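Leucyl aminopeptidase (Trypanosoma brucei brucei, PDB 5NTD) probably removes single amino acids, leucine among them, from the N-termini of peptides, as a two-metal aminopeptidase of the M17 family. Local coordinates at residues V41-L46 with T140-V145; C27-A32 with R183-F188; G296-K301 with N344-K349; Y351-I356 with I368-E373; T279-V284 with Q330-L335. All blocks are in the same frame, centred on the assembly; numbering follows the deposited sequence.

Contact 1: V41-L46 with T140-V145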
# COMPACT_ATOMS: atom_id res chain seq x y z
N VAL G 41 24.63 53.16 22.66
CA VAL G 41 23.37 52.70 23.26
C VAL G 41 22.72 51.62 22.37
O VAL G 41 22.26 51.91 21.25
CB VAL G 41 22.34 53.84 23.44
CG1 VAL G 41 21.13 53.37 24.25
CG2 VAL G 41 22.98 55.06 24.11
N LEU G 42 22.64 50.40 22.88
CA LEU G 42 21.97 49.30 22.17
C LEU G 42 20.50 49.60 21.97
O LEU G 42 19.85 50.28 22.77
CB LEU G 42 22.14 48.00 22.89
CG LEU G 42 23.45 47.30 22.51
CD1 LEU G 42 24.68 48.16 22.73
CD2 LEU G 42 23.59 46.06 23.35
N SER G 43 19.98 49.09 20.87
CA SER G 43 18.55 49.33 20.50
C SER G 43 17.60 48.69 21.50
O SER G 43 16.45 49.09 21.62
CB SER G 43 18.28 48.80 19.09
OG SER G 43 19.05 49.46 18.09
N SER G 44 18.05 47.63 22.15
CA SER G 44 17.21 46.85 23.08
C SER G 44 18.06 45.99 23.99
O SER G 44 19.29 46.00 23.89
CB SER G 44 16.20 45.94 22.32
OG SER G 44 16.82 44.79 21.73
N GLY G 45 17.38 45.16 24.79
CA GLY G 45 18.06 44.18 25.68
C GLY G 45 18.61 42.91 25.07
O GLY G 45 19.13 42.03 25.77
N LEU G 46 18.58 42.85 23.75
CA LEU G 46 19.20 41.72 23.04
C LEU G 46 20.10 42.21 21.94
O LEU G 46 19.73 43.07 21.15
CB LEU G 46 18.11 40.81 22.45
CG LEU G 46 18.60 39.62 21.67
CD1 LEU G 46 19.35 38.61 22.53
CD2 LEU G 46 17.41 38.94 20.98
N THR G 140 13.59 46.41 18.83
CA THR G 140 14.57 46.39 17.77
C THR G 140 15.77 45.63 18.27
O THR G 140 16.34 45.95 19.30
CB THR G 140 14.94 47.80 17.32
OG1 THR G 140 13.79 48.40 16.71
CG2 THR G 140 16.03 47.77 16.27
N VAL G 141 16.17 44.61 17.52
CA VAL G 141 17.35 43.79 17.86
C VAL G 141 18.51 44.12 16.92
O VAL G 141 18.38 44.04 15.70
CB VAL G 141 17.04 42.26 17.78
CG1 VAL G 141 18.27 41.42 18.09
CG2 VAL G 141 15.91 41.91 18.74
N ASP G 142 19.65 44.42 17.52
CA ASP G 142 20.86 44.71 16.76
C ASP G 142 21.53 43.39 16.41
O ASP G 142 21.85 42.60 17.26
CB ASP G 142 21.83 45.60 17.53
CG ASP G 142 21.24 46.96 17.87
OD1 ASP G 142 20.51 47.55 17.04
OD2 ASP G 142 21.55 47.47 18.96
N VAL G 143 21.66 43.16 15.11
CA VAL G 143 22.33 41.96 14.58
C VAL G 143 23.61 42.40 13.93
O VAL G 143 23.65 42.90 12.79
CB VAL G 143 21.44 41.18 13.59
CG1 VAL G 143 22.09 39.87 13.22
CG2 VAL G 143 20.08 40.92 14.20
N PHE G 144 24.69 42.17 14.65
CA PHE G 144 26.03 42.53 14.17
C PHE G 144 26.58 41.35 13.41
O PHE G 144 26.79 40.26 13.96
CB PHE G 144 26.98 42.84 15.33
CG PHE G 144 26.64 44.11 16.06
CD1 PHE G 144 25.67 44.14 17.04
CD2 PHE G 144 27.33 45.30 15.76
CE1 PHE G 144 25.37 45.31 17.71
CE2 PHE G 144 27.04 46.48 16.43
CZ PHE G 144 26.05 46.49 17.39
N VAL G 145 26.79 41.56 12.12
CA VAL G 145 27.33 40.50 11.25
C VAL G 145 28.75 40.88 10.88
O VAL G 145 29.02 42.03 10.58
CB VAL G 145 26.46 40.26 9.99
CG1 VAL G 145 25.02 39.96 10.39
CG2 VAL G 145 26.46 41.43 9.04
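In the N-terminal mixed sheet, Ser43 and Ser44, in the loop that leads into strand 46-52, are held by Thr140 and Asp142 of strand 140-145. Asp142 grips Ser43 with both carboxylate oxygens: OD2 accepts the backbone N of Ser43 at 3.0 Å in an almost straight bond (175° at the hydrogen), and OD1 accepts OG of Ser43 at 2.6 Å. Both donors come from the syn side, somewhat out of the carboxylate plane. Aspartate suits this buried place because two oxygens on a short stem can meet an N-H and an O-H of one residue; Tyr34 and Gln185 supply further donors.

Ser44 bonds to the strand backbone instead. Its OG, lodged between the backbone N and the carbonyl carbon (chi1 75°), donates to the Thr140 O at 2.7 Å from above the carbonyl plane, and takes a weak bond from the N of Leu46 within its own loop. Next along, the contact turns apolar, with Leu46 CD2 touching Val141 CG1 at 3.9 Å. A loop tied to the strand beside which its own chain then runs parallel is consistent with the alpha/beta sheet of a macro-clan domain.

Contact 2: C27-A32 with R183-F188. Unlike the reference sequence in segment 27-32: Ala32 (reference Thr).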
# COMPACT_ATOMS: atom_id res chain seq x y z
N CYS G 27 16.21 46.51 8.80
CA CYS G 27 16.98 47.64 8.27
C CYS G 27 18.47 47.33 8.37
O CYS G 27 18.89 46.37 8.98
CB CYS G 27 16.66 48.95 8.98
SG CYS G 27 16.96 48.87 10.76
N PHE G 28 19.26 48.13 7.67
CA PHE G 28 20.68 47.85 7.48
C PHE G 28 21.50 49.10 7.75
O PHE G 28 21.17 50.20 7.31
CB PHE G 28 20.97 47.35 6.06
CG PHE G 28 20.15 46.15 5.70
CD1 PHE G 28 18.87 46.30 5.16
CD2 PHE G 28 20.62 44.86 5.97
CE1 PHE G 28 18.09 45.19 4.85
CE2 PHE G 28 19.85 43.76 5.65
CZ PHE G 28 18.57 43.92 5.09
N THR G 29 22.63 48.89 8.41
CA THR G 29 23.59 49.94 8.63
C THR G 29 24.96 49.34 8.75
O THR G 29 25.18 48.16 8.40
CB THR G 29 23.20 50.80 9.86
OG1 THR G 29 24.06 51.95 9.94
CG2 THR G 29 23.26 50.01 11.16
N ASP G 30 25.90 50.13 9.23
CA ASP G 30 27.29 49.64 9.45
C ASP G 30 27.83 50.17 10.78
O ASP G 30 27.24 51.06 11.37
CB ASP G 30 28.21 50.05 8.30
CG ASP G 30 28.34 51.57 8.18
OD1 ASP G 30 29.22 52.13 8.89
OD2 ASP G 30 27.59 52.16 7.38
N VAL G 31 28.92 49.58 11.24
CA VAL G 31 29.40 49.78 12.62
C VAL G 31 29.70 51.25 12.95
O VAL G 31 29.26 51.78 13.98
CB VAL G 31 30.67 48.97 12.90
CG1 VAL G 31 31.31 49.42 14.22
CG2 VAL G 31 30.36 47.49 12.98
N ALA G 32 30.39 51.91 12.04
CA ALA G 32 30.72 53.34 12.21
C ALA G 32 29.45 54.19 12.22
O ALA G 32 29.28 55.07 13.07
CB ALA G 32 31.69 53.83 11.13
N ARG G 183 11.71 43.93 15.11
CA ARG G 183 12.46 44.79 14.15
C ARG G 183 13.95 44.34 14.26
O ARG G 183 14.45 44.09 15.34
CB ARG G 183 12.25 46.30 14.38
N LEU G 184 14.61 44.16 13.12
CA LEU G 184 16.01 43.73 13.10
C LEU G 184 16.89 44.76 12.43
O LEU G 184 16.64 45.16 11.29
CB LEU G 184 16.19 42.40 12.35
CG LEU G 184 15.34 41.24 12.84
CD1 LEU G 184 15.56 40.02 11.96
CD2 LEU G 184 15.65 40.88 14.30
N GLN G 185 17.91 45.18 13.14
CA GLN G 185 18.89 46.12 12.57
C GLN G 185 20.20 45.37 12.31
O GLN G 185 20.93 45.06 13.23
CB GLN G 185 19.14 47.34 13.47
CG GLN G 185 20.12 48.34 12.83
CD GLN G 185 20.22 49.66 13.57
OE1 GLN G 185 20.30 50.71 12.94
NE2 GLN G 185 20.28 49.61 14.90
N VAL G 186 20.45 45.12 11.04
CA VAL G 186 21.66 44.44 10.62
C VAL G 186 22.81 45.47 10.52
O VAL G 186 22.72 46.47 9.81
CB VAL G 186 21.49 43.75 9.27
CG1 VAL G 186 22.80 43.15 8.77
CG2 VAL G 186 20.43 42.67 9.38
N VAL G 187 23.88 45.18 11.25
CA VAL G 187 25.04 46.06 11.34
C VAL G 187 26.24 45.41 10.69
O VAL G 187 26.89 44.56 11.29
CB VAL G 187 25.37 46.42 12.79
CG1 VAL G 187 26.44 47.51 12.83
CG2 VAL G 187 24.12 46.90 13.52
N PHE G 188 26.50 45.81 9.46
CA PHE G 188 27.70 45.29 8.72
C PHE G 188 28.97 45.93 9.25
O PHE G 188 28.90 47.01 9.84
CB PHE G 188 27.60 45.57 7.23
CG PHE G 188 26.49 44.83 6.54
CD1 PHE G 188 26.54 43.45 6.37
CD2 PHE G 188 25.37 45.52 6.05
CE1 PHE G 188 25.52 42.76 5.73
CE2 PHE G 188 24.32 44.83 5.43
CZ PHE G 188 24.41 43.46 5.26
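Strand 27-30 runs parallel to strand 183-188, and backbone bonds form the first shell: Cys27 N to Leu184 O (2.9 Å), Val186 N to Cys27 O, Thr29 N to Val186 O (2.8 Å) and Phe188 N to Thr29 O. A weak fifth, Val31 N to Phe188 O, bends to 129° as the first strand gives way to helix 31-38.

On one face Phe28 lies beside Val186, pointing the same way, with its CD2 3.6 Å from Val186 CB. The same CD2 meets Phe188 CE2 at 3.7 Å, the two aromatic side chains passing obliquely, while Val186 CG1 sits over one face of the Phe188 ring toward its rim. Beta-branched and aromatic residues suit this buried layer, covered by Leu199 of helix 196-214 and by Ile153, Ala154 and Val157 of helix 150-158. At the end of the strand, with its side chain on the Phe28 face, Asp30 is the N-cap of helix 31-38, its OD1 taking the N of Ala33.

The face of Cys27, Thr29, Gln185 and Val187 is more polar. The extended Gln185, its CG anti to the backbone N (chi1 -177°), brings OE1 to 3.5 Å from Thr29 CG2, and its NE2 is held by Gln38 and Asp142. A parallel strand pair at the sheet's edge, covered by helices, is consistent with an alpha/beta fold such as that of macro-clan domains.

Contact 3: G296-K301 with N344-K349. With BES (2-(3-amino-2-hydroxy-4-phenyl-butyrylamino)-4-methyl-pentanoic acid), chain B.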
# COMPACT_ATOMS: atom_id res chain seq x y z
N GLY G 296 -4.16 17.41 -6.33
CA GLY G 296 -3.89 16.34 -7.31
C GLY G 296 -4.91 16.25 -8.44
O GLY G 296 -4.70 15.60 -9.44
N GLY G 297 -6.03 16.91 -8.23
CA GLY G 297 -7.20 16.74 -9.07
C GLY G 297 -7.77 15.31 -8.88
O GLY G 297 -7.69 14.73 -7.81
N LEU G 298 -8.33 14.77 -9.94
CA LEU G 298 -8.91 13.42 -9.89
C LEU G 298 -7.86 12.36 -9.44
O LEU G 298 -8.22 11.38 -8.80
CB LEU G 298 -9.56 13.03 -11.25
CG LEU G 298 -10.97 13.59 -11.42
CD1 LEU G 298 -11.45 13.38 -12.85
CD2 LEU G 298 -11.97 12.94 -10.47
N ALA G 299 -6.61 12.61 -9.82
CA ALA G 299 -5.45 11.88 -9.32
C ALA G 299 -5.11 12.41 -7.93
O ALA G 299 -4.05 12.97 -7.68
CB ALA G 299 -4.25 12.02 -10.25
N LEU G 300 -6.03 12.17 -7.03
CA LEU G 300 -5.99 12.76 -5.70
C LEU G 300 -4.74 12.34 -4.89
O LEU G 300 -4.42 11.16 -4.78
CB LEU G 300 -7.26 12.40 -4.93
CG LEU G 300 -7.51 13.09 -3.59
CD1 LEU G 300 -7.83 14.57 -3.82
CD2 LEU G 300 -8.68 12.40 -2.88
N LYS G 301 -4.10 13.30 -4.28
CA LYS G 301 -2.99 13.04 -3.37
C LYS G 301 -3.47 12.48 -2.04
O LYS G 301 -4.50 12.88 -1.54
CB LYS G 301 -2.21 14.30 -3.04
CG LYS G 301 -1.54 14.95 -4.21
CD LYS G 301 -0.76 16.18 -3.75
CE LYS G 301 -0.15 16.87 -4.94
NZ LYS G 301 0.91 16.03 -5.57
N ASN G 344 -5.76 23.37 -8.39
CA ASN G 344 -5.96 22.00 -8.92
C ASN G 344 -6.91 21.28 -7.99
O ASN G 344 -6.54 20.74 -6.97
CB ASN G 344 -4.67 21.25 -9.06
CG ASN G 344 -4.80 20.01 -9.93
OD1 ASN G 344 -5.74 19.87 -10.71
ND2 ASN G 344 -3.82 19.10 -9.83
N ALA G 345 -8.17 21.38 -8.34
CA ALA G 345 -9.27 20.99 -7.46
C ALA G 345 -9.89 19.69 -7.94
O ALA G 345 -9.66 19.22 -9.05
CB ALA G 345 -10.34 22.09 -7.41
N ILE G 346 -10.73 19.16 -7.09
CA ILE G 346 -11.44 17.91 -7.41
C ILE G 346 -12.94 18.16 -7.31
O ILE G 346 -13.44 18.76 -6.36
CB ILE G 346 -10.97 16.69 -6.53
CG1 ILE G 346 -11.62 15.40 -7.07
CG2 ILE G 346 -11.29 16.90 -5.08
CD1 ILE G 346 -11.00 14.14 -6.55
N GLY G 347 -13.62 17.71 -8.33
CA GLY G 347 -15.07 17.90 -8.43
C GLY G 347 -15.59 17.53 -9.79
O GLY G 347 -14.87 16.98 -10.61
N PRO G 348 -16.87 17.80 -10.03
CA PRO G 348 -17.54 17.38 -11.28
C PRO G 348 -16.93 17.98 -12.53
O PRO G 348 -17.01 17.39 -13.58
CB PRO G 348 -18.98 17.91 -11.11
CG PRO G 348 -19.16 18.27 -9.70
CD PRO G 348 -17.81 18.43 -9.08
N LYS G 349 -16.35 19.17 -12.41
CA LYS G 349 -15.70 19.81 -13.56
C LYS G 349 -14.21 19.51 -13.71
O LYS G 349 -13.56 20.04 -14.61
CB LYS G 349 -15.93 21.31 -13.53
CG LYS G 349 -17.41 21.64 -13.68
CD LYS G 349 -17.69 23.00 -14.26
CE LYS G 349 -16.95 24.10 -13.58
NZ LYS G 349 -16.98 25.34 -14.43
N2 BES B . 3.22 20.33 -6.94
C1 BES B . 3.66 18.94 -7.09
C6 BES B . 5.19 18.76 -6.88
C7 BES B . 5.69 18.66 -5.46
C8 BES B . 5.95 19.80 -4.71
C12 BES B . 5.95 17.42 -4.89
C9 BES B . 6.42 19.70 -3.41
C11 BES B . 6.42 17.32 -3.58
C10 BES B . 6.65 18.46 -2.83
C2 BES B . 3.23 18.49 -8.50
O2 BES B . 2.02 19.16 -8.99
C3 BES B . 2.93 17.02 -8.44
O3 BES B . 1.75 16.76 -8.13
N1 BES B . 3.97 16.25 -8.79
C4 BES B . 3.96 14.81 -8.83
C13 BES B . 3.58 14.28 -10.20
C14 BES B . 3.18 12.81 -10.24
C15 BES B . 2.21 12.33 -9.16
C16 BES B . 2.53 12.50 -11.56
C5 BES B . 5.31 14.26 -8.51
O1 BES B . 5.36 13.27 -7.79
O4 BES B . 6.32 14.80 -8.97
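Gly297 and Asn344 make the close-packed end of this contact. The Asn344 amide lies against the Gly296-Gly297 peptide, ND2 coming within 3.4 Å of Gly296 C, without a hydrogen bond across. ND2 is instead spent on Asp294 OD1 and Thr370 O, so the amide bridges two parts of the metal-site surroundings. Gly297 CA points a hydrogen at Ala345 O (CA to O 3.5 Å), and a beta carbon on Gly297 would crowd Asn344 OD1. Gly296 opens a type II' beta turn that ends at Ala299; Gly297 holds its second position with positive phi (67°), natural for glycine, and the turn belongs to the catalytic domain of the cytosol aminopeptidase family.

Farther out the packing is looser. Ile346 CD1, which touches Gly297 O at 3.6 Å, is 4.2 Å from both Leu298 CD2 and Leu300 CD1. These branched apolar residues suit a subunit junction: Leu298 packs on Ile346 of the second subunit, and Leu300 meets Leu300 of both the second and the third, as expected around a threefold axis. On the inner side Lys301, extended until it bends at chi4 (-67°), brings NZ to O3 of the inhibitor bestatin at 2.8 Å and into a salt bridge with Asp371.

Contact 4: Y351-I356 with I368-E373. With MN (manganese (II) ion), chain C; MN (manganese (II) ion), chain D; BES (2-(3-amino-2-hydroxy-4-phenyl-butyrylamino)-4-methyl-pentanoic acid), chain B.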
# COMPACT_ATOMS: atom_id res chain seq x y z
N TYR G 351 -10.79 18.26 -14.84
CA TYR G 351 -10.16 17.65 -16.00
C TYR G 351 -9.74 16.22 -15.61
O TYR G 351 -9.43 15.94 -14.46
CB TYR G 351 -9.03 18.51 -16.61
CG TYR G 351 -7.63 18.45 -16.02
CD1 TYR G 351 -7.39 18.64 -14.66
CD2 TYR G 351 -6.53 18.27 -16.85
CE1 TYR G 351 -6.10 18.61 -14.15
CE2 TYR G 351 -5.24 18.24 -16.35
CZ TYR G 351 -5.04 18.40 -15.00
OH TYR G 351 -3.74 18.36 -14.54
N ARG G 352 -9.77 15.33 -16.58
CA ARG G 352 -9.70 13.90 -16.29
C ARG G 352 -8.42 13.24 -16.74
O ARG G 352 -7.70 13.74 -17.59
CB ARG G 352 -10.83 13.16 -16.97
CG ARG G 352 -12.20 13.70 -16.66
CD ARG G 352 -13.20 12.94 -17.50
NE ARG G 352 -14.54 13.50 -17.37
CZ ARG G 352 -15.02 14.52 -18.07
NH1 ARG G 352 -16.27 14.91 -17.88
NH2 ARG G 352 -14.27 15.12 -19.01
N ASN G 353 -8.15 12.11 -16.11
CA ASN G 353 -7.10 11.20 -16.54
C ASN G 353 -7.59 10.44 -17.75
O ASN G 353 -8.27 9.43 -17.62
CB ASN G 353 -6.71 10.23 -15.42
CG ASN G 353 -6.31 10.94 -14.15
OD1 ASN G 353 -5.31 11.65 -14.14
ND2 ASN G 353 -7.07 10.75 -13.09
N ASP G 354 -7.27 10.96 -18.92
CA ASP G 354 -7.82 10.56 -20.29
C ASP G 354 -8.17 11.76 -21.17
O ASP G 354 -8.24 11.63 -22.39
CB ASP G 354 -9.11 9.71 -20.23
CG ASP G 354 -8.83 8.25 -20.13
OD1 ASP G 354 -7.67 7.83 -20.34
OD2 ASP G 354 -9.78 7.48 -19.78
N ASP G 355 -8.52 12.87 -20.54
CA ASP G 355 -8.93 14.06 -21.30
C ASP G 355 -7.76 14.49 -22.20
O ASP G 355 -6.60 14.28 -21.90
CB ASP G 355 -9.32 15.23 -20.41
CG ASP G 355 -10.73 15.16 -19.93
OD1 ASP G 355 -11.52 14.29 -20.33
OD2 ASP G 355 -11.09 16.00 -19.08
N ILE G 356 -8.12 15.08 -23.34
CA ILE G 356 -7.14 15.61 -24.28
C ILE G 356 -7.32 17.12 -24.31
O ILE G 356 -8.38 17.65 -24.62
CB ILE G 356 -7.26 15.00 -25.67
CG1 ILE G 356 -6.91 13.53 -25.59
CG2 ILE G 356 -6.33 15.69 -26.65
CD1 ILE G 356 -7.15 12.75 -26.86
N ILE G 368 -2.50 11.92 -18.75
CA ILE G 368 -2.29 10.61 -18.12
C ILE G 368 -2.55 10.71 -16.63
O ILE G 368 -3.12 9.83 -16.02
CB ILE G 368 -0.84 10.13 -18.30
CG1 ILE G 368 -0.47 10.03 -19.77
CG2 ILE G 368 -0.59 8.77 -17.63
CD1 ILE G 368 -1.39 9.16 -20.60
N ASN G 369 -2.14 11.83 -16.07
CA ASN G 369 -2.25 12.06 -14.62
C ASN G 369 -2.49 13.53 -14.33
O ASN G 369 -1.67 14.38 -14.62
CB ASN G 369 -1.00 11.57 -13.92
CG ASN G 369 -1.16 11.52 -12.42
OD1 ASN G 369 -1.50 12.51 -11.78
ND2 ASN G 369 -0.85 10.38 -11.83
N THR G 370 -3.62 13.82 -13.69
CA THR G 370 -4.03 15.20 -13.41
C THR G 370 -3.16 15.89 -12.39
O THR G 370 -3.22 17.11 -12.23
CB THR G 370 -5.48 15.30 -12.91
OG1 THR G 370 -5.65 14.51 -11.74
CG2 THR G 370 -6.46 14.83 -14.02
N ASP G 371 -2.39 15.11 -11.64
CA ASP G 371 -1.49 15.64 -10.59
C ASP G 371 -0.15 16.15 -11.14
O ASP G 371 0.64 16.81 -10.40
CB ASP G 371 -1.24 14.64 -9.48
CG ASP G 371 -0.72 15.28 -8.23
OD1 ASP G 371 -0.66 16.57 -8.10
OD2 ASP G 371 -0.28 14.49 -7.39
N ALA G 372 0.04 15.89 -12.43
CA ALA G 372 1.09 16.56 -13.24
C ALA G 372 0.52 17.80 -13.96
O ALA G 372 0.54 17.91 -15.19
CB ALA G 372 1.73 15.60 -14.22
N GLU G 373 0.00 18.70 -13.14
CA GLU G 373 -0.74 19.89 -13.60
C GLU G 373 0.18 21.07 -13.92
O GLU G 373 -0.13 21.90 -14.76
CB GLU G 373 -1.76 20.31 -12.54
CG GLU G 373 -1.27 21.17 -11.34
CD GLU G 373 -0.34 20.50 -10.34
OE1 GLU G 373 0.43 21.24 -9.62
OE2 GLU G 373 -0.39 19.21 -10.19
MN MN C . 0.42 18.03 -8.82
MN MN D . 1.72 20.87 -8.19
N2 BES B . 3.22 20.33 -6.94
C1 BES B . 3.66 18.94 -7.09
C6 BES B . 5.19 18.76 -6.88
C7 BES B . 5.69 18.66 -5.46
C8 BES B . 5.95 19.80 -4.71
C12 BES B . 5.95 17.42 -4.89
C9 BES B . 6.42 19.70 -3.41
C11 BES B . 6.42 17.32 -3.58
C10 BES B . 6.65 18.46 -2.83
C2 BES B . 3.23 18.49 -8.50
O2 BES B . 2.02 19.16 -8.99
C3 BES B . 2.93 17.02 -8.44
O3 BES B . 1.75 16.76 -8.13
N1 BES B . 3.97 16.25 -8.79
C4 BES B . 3.96 14.81 -8.83
C13 BES B . 3.58 14.28 -10.20
C14 BES B . 3.18 12.81 -10.24
C15 BES B . 2.21 12.33 -9.16
C16 BES B . 2.53 12.50 -11.56
C5 BES B . 5.31 14.26 -8.51
O1 BES B . 5.36 13.27 -7.79
O4 BES B . 6.32 14.80 -8.97
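Tyr351 holds its CG between the backbone N and the carbonyl carbon (chi1 83°), and Thr370 CG2 stands anti to its carbonyl carbon, beside the backbone N. That methyl lies over one face of the tyrosine ring, toward the rim, in a CH-pi contact 3.9 Å from the centroid. The two side chains slide past each other in opposite directions, and Tyr351 OH donates to Thr370 O at 2.7 Å. At the amide end of the same residue, Asn353 OD1 accepts Thr370 N at 2.8 Å, the donor almost in line with the side-chain carbonyl. Tyrosine and asparagine fix both polar backbone atoms of Thr370, while its OG1 is hydrogen-bonded to Gly296 O and Ala299 N.

Thr370 sits in a type I beta turn, Asn369 to Ala372, reinforced by an Asx turn in which Asn369 OD1 accepts Asp371 N. It is part of the two-manganese centre of the M17 fold. Asp371 gives one manganese OD1 and its backbone O; Glu373 bridges, with OE2 on that ion and OE1 on the second, each at 2.0 Å. Bestatin O2 spans the pair, with O3 on the first ion and N2 on the second; Asp294 also binds both, Lys289 and Asp312 the second.

Contact 5: T279-V284 with Q330-L335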
# COMPACT_ATOMS: atom_id res chain seq x y z
N THR G 279 17.69 51.94 -22.74
CA THR G 279 17.84 50.65 -23.43
C THR G 279 18.09 49.52 -22.43
O THR G 279 19.06 49.58 -21.67
CB THR G 279 18.94 50.62 -24.53
OG1 THR G 279 20.17 51.11 -24.00
CG2 THR G 279 18.49 51.48 -25.71
N PRO G 280 17.22 48.49 -22.42
CA PRO G 280 17.43 47.39 -21.49
C PRO G 280 18.63 46.56 -21.84
O PRO G 280 18.92 46.36 -23.02
CB PRO G 280 16.15 46.56 -21.64
CG PRO G 280 15.27 47.26 -22.63
CD PRO G 280 16.07 48.29 -23.32
N VAL G 281 19.30 46.05 -20.83
CA VAL G 281 20.47 45.17 -21.10
C VAL G 281 20.02 43.82 -21.69
O VAL G 281 20.80 43.09 -22.24
CB VAL G 281 21.36 44.91 -19.85
CG1 VAL G 281 21.89 46.20 -19.28
CG2 VAL G 281 20.62 44.15 -18.75
N LYS G 282 18.74 43.50 -21.47
CA LYS G 282 18.14 42.22 -21.85
C LYS G 282 16.64 42.30 -21.76
O LYS G 282 16.08 43.04 -20.95
CB LYS G 282 18.61 41.10 -20.89
CG LYS G 282 18.78 39.71 -21.50
CD LYS G 282 19.89 39.74 -22.53
CE LYS G 282 20.96 38.73 -22.24
NZ LYS G 282 22.11 39.02 -23.14
N LYS G 283 16.00 41.48 -22.55
CA LYS G 283 14.54 41.25 -22.40
C LYS G 283 14.29 39.85 -21.83
O LYS G 283 14.66 38.83 -22.45
CB LYS G 283 13.81 41.41 -23.73
CG LYS G 283 14.11 42.71 -24.44
CD LYS G 283 13.14 42.93 -25.59
CE LYS G 283 13.74 43.70 -26.76
NZ LYS G 283 14.00 42.75 -27.90
N VAL G 284 13.67 39.81 -20.67
CA VAL G 284 13.47 38.58 -19.93
C VAL G 284 12.00 38.39 -19.62
O VAL G 284 11.36 39.27 -19.07
CB VAL G 284 14.27 38.54 -18.62
CG1 VAL G 284 14.07 37.22 -17.91
CG2 VAL G 284 15.74 38.75 -18.88
N GLN G 330 14.57 49.68 -10.02
CA GLN G 330 14.71 50.15 -11.41
C GLN G 330 15.89 49.49 -12.08
O GLN G 330 16.73 50.14 -12.70
CB GLN G 330 14.86 51.67 -11.47
CG GLN G 330 13.59 52.33 -10.98
CD GLN G 330 13.67 53.83 -11.04
OE1 GLN G 330 14.70 54.44 -10.69
NE2 GLN G 330 12.58 54.46 -11.52
N GLN G 331 15.96 48.17 -11.95
CA GLN G 331 16.99 47.40 -12.66
C GLN G 331 16.76 47.54 -14.17
O GLN G 331 15.60 47.62 -14.61
CB GLN G 331 16.95 45.94 -12.25
CG GLN G 331 17.42 45.71 -10.83
CD GLN G 331 17.44 44.24 -10.45
OE1 GLN G 331 16.39 43.66 -10.17
NE2 GLN G 331 18.62 43.64 -10.43
N PRO G 332 17.85 47.58 -14.97
CA PRO G 332 17.75 47.86 -16.39
C PRO G 332 17.46 46.64 -17.25
O PRO G 332 18.11 46.40 -18.26
CB PRO G 332 19.11 48.45 -16.73
CG PRO G 332 20.05 47.79 -15.77
CD PRO G 332 19.26 47.50 -14.52
N VAL G 333 16.44 45.90 -16.85
CA VAL G 333 15.97 44.71 -17.57
C VAL G 333 14.54 44.88 -17.93
O VAL G 333 13.71 45.28 -17.12
CB VAL G 333 16.07 43.43 -16.70
CG1 VAL G 333 15.83 42.21 -17.56
CG2 VAL G 333 17.44 43.30 -16.08
N GLN G 334 14.23 44.60 -19.17
CA GLN G 334 12.85 44.63 -19.58
C GLN G 334 12.25 43.29 -19.17
O GLN G 334 12.77 42.26 -19.56
CB GLN G 334 12.70 44.83 -21.09
CG GLN G 334 11.24 44.93 -21.50
CD GLN G 334 11.10 45.25 -22.96
OE1 GLN G 334 12.05 45.72 -23.59
NE2 GLN G 334 9.91 45.09 -23.48
N LEU G 335 11.14 43.34 -18.45
CA LEU G 335 10.53 42.14 -17.87
C LEU G 335 9.09 41.97 -18.21
O LEU G 335 8.31 42.91 -18.13
CB LEU G 335 10.60 42.17 -16.33
CG LEU G 335 11.97 42.00 -15.69
CD1 LEU G 335 11.84 42.20 -14.19
CD2 LEU G 335 12.53 40.63 -15.99
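Lys283 pairs with Gln334 and Val284 with Leu335 in parallel register, through Gln334 N to Lys282 O (3.0 Å) and the almost straight Val284 N to Gln334 O (2.8 Å). Nearer the N-terminal ends of the segments, Val281 N is bound to Pro332 O at 2.9 Å; Pro332 is the centre of an inverse gamma turn, a tight bend compatible with the fixed phi of proline.

Gln334 carries one face. With CG anti to the backbone N (chi1 -177°) and the chain extended beyond, it lies alongside both Pro280 and Lys283, pointing the same way, and its OE1 is 3.7 Å from Pro280 CG and 3.6 Å from Lys283 CD. These are contacts with methylene groups, which suit a partly exposed surface where the methylenes of a long side chain can cover a neighbour while its polar end leads away.

The segments lead into strands 283-291 and 334-344, neighbours in the central sheet of the catalytic domain; helix 314-328 lies between them in the chain, making a beta-alpha-beta crossover. Gln330 leaves that helix through a Schellman motif.

The opposite face is apolar. Val284 CG2 meets Val333 CG1 at 3.7 Å, and Leu335 CD2 reaches Val284 CB at 3.8 Å. Branched apolar residues suit this buried face, which Phe518 of helix 511-519 covers at Val333 and Leu335, while Phe323 and Ala326 of helix 314-328 cover Leu335 as well.

Contacts 1 and 2 share the N-terminal sheet, where strands 140-145 and 183-188 are neighbours; their centres lie about 9 Å apart, and contact 1 is nested inside the loop closed by contact 2. Contacts 5, 3 and 4 follow, in the order in which they open, in the catalytic domain. Contacts 3 and 4, also about 9 Å apart between centres, join directly through Lys301 with Asp371 and Gly296 with Thr370, and both reach bestatin and the second subunit. Strand 334-344 runs from contact 5 to Asn344 in contact 3, about 39 Å away between centres, linking a partly exposed end to the metal site. Contacts 3 and 4 lie about 48 to 54 Å, between centres, from contacts 1 and 2.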